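Local atomic coordinates of DUF1285 domain-containing protein (Shewanella baltica, PDB entry 2RA9), a protein that is of unknown function but may take part in signal transduction, and has a fold built from repeated structural motifs. Residues F84-Q88 against P89-L93. Residues are numbered along the deposited sequence; the frame is centred on the assembly and turned at random.
Sequences FERAQ and PHSLL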
ATOM      1  N   PHE A  84      10.098  -3.860  -6.021  1.00 14.23           N
ATOM      2  CA  PHE A  84      10.593  -2.510  -5.988  1.00 13.91           C
ATOM      3  C   PHE A  84      11.850  -2.419  -6.860  1.00 14.37           C
ATOM      4  O   PHE A  84      12.516  -3.440  -7.108  1.00 16.12           O
ATOM      5  CB  PHE A  84      10.868  -2.034  -4.545  1.00 14.45           C
ATOM      6  CG  PHE A  84      11.967  -2.815  -3.865  1.00 15.40           C
ATOM      7  CD1 PHE A  84      13.283  -2.492  -4.094  1.00 15.27           C
ATOM      8  CD2 PHE A  84      11.688  -3.885  -3.027  1.00 17.78           C
ATOM      9  CE1 PHE A  84      14.321  -3.232  -3.531  1.00 16.18           C
ATOM     10  CE2 PHE A  84      12.745  -4.616  -2.461  1.00 16.96           C
ATOM     11  CZ  PHE A  84      14.062  -4.248  -2.758  1.00 17.84           C
ATOM     12  N   GLU A  85      12.160  -1.212  -7.293  1.00 14.84           N
ATOM     13  CA  GLU A  85      13.399  -0.919  -8.011  1.00 16.23           C
ATOM     14  C   GLU A  85      13.695   0.565  -7.903  1.00 20.48           C
ATOM     15  O   GLU A  85      12.785   1.386  -7.779  1.00 23.33           O
ATOM     16  CB  GLU A  85      13.235  -1.317  -9.502  1.00 19.74           C
ATOM     17  CG  GLU A  85      14.427  -1.048 -10.396  1.00 27.30           C
ATOM     18  CD  GLU A  85      14.158  -1.408 -11.840  1.00 35.90           C
ATOM     19  OE1 GLU A  85      12.995  -1.289 -12.293  1.00 37.39           O
ATOM     20  OE2 GLU A  85      15.129  -1.788 -12.531  1.00 42.63           O
ATOM     21  N   ARG A  86      14.977   0.936  -7.907  1.00 22.52           N
ATOM     22  CA  ARG A  86      15.333   2.351  -8.130  1.00 24.34           C
ATOM     23  C   ARG A  86      15.337   2.650  -9.632  1.00 25.59           C
ATOM     24  O   ARG A  86      15.872   1.860 -10.416  1.00 31.02           O
ATOM     25  CB  ARG A  86      16.726   2.647  -7.578  1.00 23.23           C
ATOM     26  CG  ARG A  86      16.821   2.543  -6.088  1.00 20.43           C
ATOM     27  CD  ARG A  86      18.187   2.898  -5.595  1.00 18.59           C
ATOM     28  NE  ARG A  86      18.447   2.397  -4.237  1.00 15.83           N
ATOM     29  CZ  ARG A  86      18.436   3.131  -3.136  1.00 15.45           C
ATOM     30  NH1 ARG A  86      18.186   4.447  -3.150  1.00 17.80           N
ATOM     31  NH2 ARG A  86      18.735   2.565  -1.998  1.00 16.08           N
ATOM     32  N   ALA A  87      14.775   3.786 -10.023  1.00 27.99           N
ATOM     33  CA  ALA A  87      14.881   4.262 -11.403  1.00 29.37           C
ATOM     34  C   ALA A  87      16.342   4.450 -11.801  1.00 29.93           C
ATOM     35  O   ALA A  87      16.742   4.088 -12.927  1.00 30.82           O
ATOM     36  CB  ALA A  87      14.100   5.594 -11.573  1.00 30.12           C
ATOM     37  N   GLN A  88      17.123   5.044 -10.886  1.00 27.54           N
ATOM     38  CA  GLN A  88      18.548   5.256 -11.114  0.50 26.41           C
ATOM     39  C   GLN A  88      19.318   4.953  -9.829  1.00 24.57           C
ATOM     40  O   GLN A  88      18.733   4.948  -8.735  1.00 22.37           O
ATOM     41  CB  GLN A  88      18.831   6.691 -11.578  0.50 26.36           C
ATOM     42  CG  GLN A  88      18.100   7.119 -12.871  0.50 27.69           C
ATOM     43  CD  GLN A  88      16.740   7.763 -12.623  0.50 31.58           C
ATOM     44  OE1 GLN A  88      16.337   7.995 -11.481  0.50 34.93           O
ATOM     45  NE2 GLN A  88      16.029   8.068 -13.707  0.50 34.97           N
ATOM     46  N   PRO A  89      20.637   4.689  -9.952  1.00 22.58           N
ATOM     47  CA  PRO A  89      21.377   4.473  -8.733  1.00 22.52           C
ATOM     48  C   PRO A  89      21.080   5.574  -7.754  1.00 19.01           C
ATOM     49  O   PRO A  89      20.994   6.756  -8.140  1.00 20.60           O
ATOM     50  CB  PRO A  89      22.830   4.496  -9.225  1.00 23.37           C
ATOM     51  CG  PRO A  89      22.710   3.874 -10.560  1.00 23.82           C
ATOM     52  CD  PRO A  89      21.510   4.557 -11.125  1.00 23.85           C
ATOM     53  N   HIS A  90      20.847   5.186  -6.503  1.00 18.59           N
ATOM     54  CA  HIS A  90      20.635   6.123  -5.404  1.00 17.97           C
ATOM     55  C   HIS A  90      19.329   6.891  -5.449  1.00 18.72           C
ATOM     56  O   HIS A  90      19.078   7.698  -4.571  1.00 18.65           O
ATOM     57  CB  HIS A  90      21.813   7.095  -5.215  1.00 16.87           C
ATOM     58  CG  HIS A  90      23.111   6.391  -4.996  1.00 17.57           C
ATOM     59  ND1 HIS A  90      23.606   6.118  -3.743  1.00 17.55           N
ATOM     60  CD2 HIS A  90      23.969   5.832  -5.874  1.00 20.16           C
ATOM     61  CE1 HIS A  90      24.746   5.458  -3.863  1.00 16.77           C
ATOM     62  NE2 HIS A  90      24.977   5.263  -5.147  1.00 17.53           N
ATOM     63  N   SER A  91      18.462   6.562  -6.398  1.00 17.95           N
ATOM     64  CA  SER A  91      17.205   7.266  -6.522  1.00 18.02           C
ATOM     65  C   SER A  91      16.152   6.751  -5.535  1.00 17.07           C
ATOM     66  O   SER A  91      16.354   5.770  -4.806  1.00 17.87           O
ATOM     67  CB  SER A  91      16.683   7.188  -7.963  1.00 18.77           C
ATOM     68  OG  SER A  91      16.064   5.947  -8.234  1.00 21.26           O
ATOM     69  N   LEU A  92      15.037   7.461  -5.483  1.00 18.26           N
ATOM     70  CA  LEU A  92      13.839   6.992  -4.830  1.00 17.11           C
ATOM     71  C   LEU A  92      13.353   5.729  -5.513  1.00 17.83           C
ATOM     72  O   LEU A  92      13.828   5.356  -6.592  1.00 18.63           O
ATOM     73  CB  LEU A  92      12.759   8.079  -4.858  1.00 16.47           C
ATOM     74  CG  LEU A  92      13.054   9.373  -4.111  1.00 18.38           C
ATOM     75  CD1 LEU A  92      11.950  10.385  -4.336  1.00 21.91           C
ATOM     76  CD2 LEU A  92      13.277   9.160  -2.637  1.00 20.91           C
ATOM     77  N   LEU A  93      12.408   5.041  -4.874  1.00 16.93           N
ATOM     78  CA  LEU A  93      11.987   3.741  -5.358  1.00 16.02           C
ATOM     79  C   LEU A  93      10.682   3.838  -6.130  1.00 15.36           C
ATOM     80  O   LEU A  93       9.823   4.674  -5.823  1.00 17.75           O
ATOM     81  CB  LEU A  93      11.754   2.786  -4.206  1.00 16.39           C
ATOM     82  CG  LEU A  93      12.892   2.327  -3.327  1.00 15.80           C
ATOM     83  CD1 LEU A  93      12.292   1.419  -2.209  1.00 18.38           C
ATOM     84  CD2 LEU A  93      13.862   1.585  -4.138  1.00 19.08           C
TER
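F84 and L93 run alongside each other at the base of the loop of a beta hairpin, between antiparallel strands 79-86 and 93-97. The F84 ring meets the leucine through CD1, 4.1 Å from L93 CD2. The ring also packs on helix 135-141, at N137, F138 and E141. At E85 the backbone makes the contact: its O receives a CA-H...O approach from L93, with L93 CA 3.5 Å from E85 O.

R86 extends toward the second half of the loop. Its chain is straight out to NE and passes along the backbone of H90 and S91. R86 CG rests 3.7 Å from L93 CD2. At the end, R86 NH1 donates to S91 O at 2.8 Å. This bond is bent, 133° at the hydrogen, and the carbonyl oxygen sits near the edge of the guanidinium, somewhat out of its plane. The same guanidinium forms salt bridges with E141 through NE and with D146 through NH1.

A87 N lies 3.1 Å from S91 OG. Q88 opens a type II beta turn that ends at S91. S91 N donates to Q88 O at 2.9 Å, from above the carbonyl plane. S91 OG sits between its backbone N and carbonyl carbon (chi1 79°), which turns it back toward Q88. S91 OG is 3.0 Å from Q88 N. Its proton can go to Q88 O or to L92 O.

The hairpin loop thus combines a backbone turn bond, the R86 bond to S91 and apolar contact at buried L93. Because R86 pairs with two carboxylates as well as the S91 carbonyl, its charge is probably well compensated, and it ties the loop to the C-terminal part of the chain.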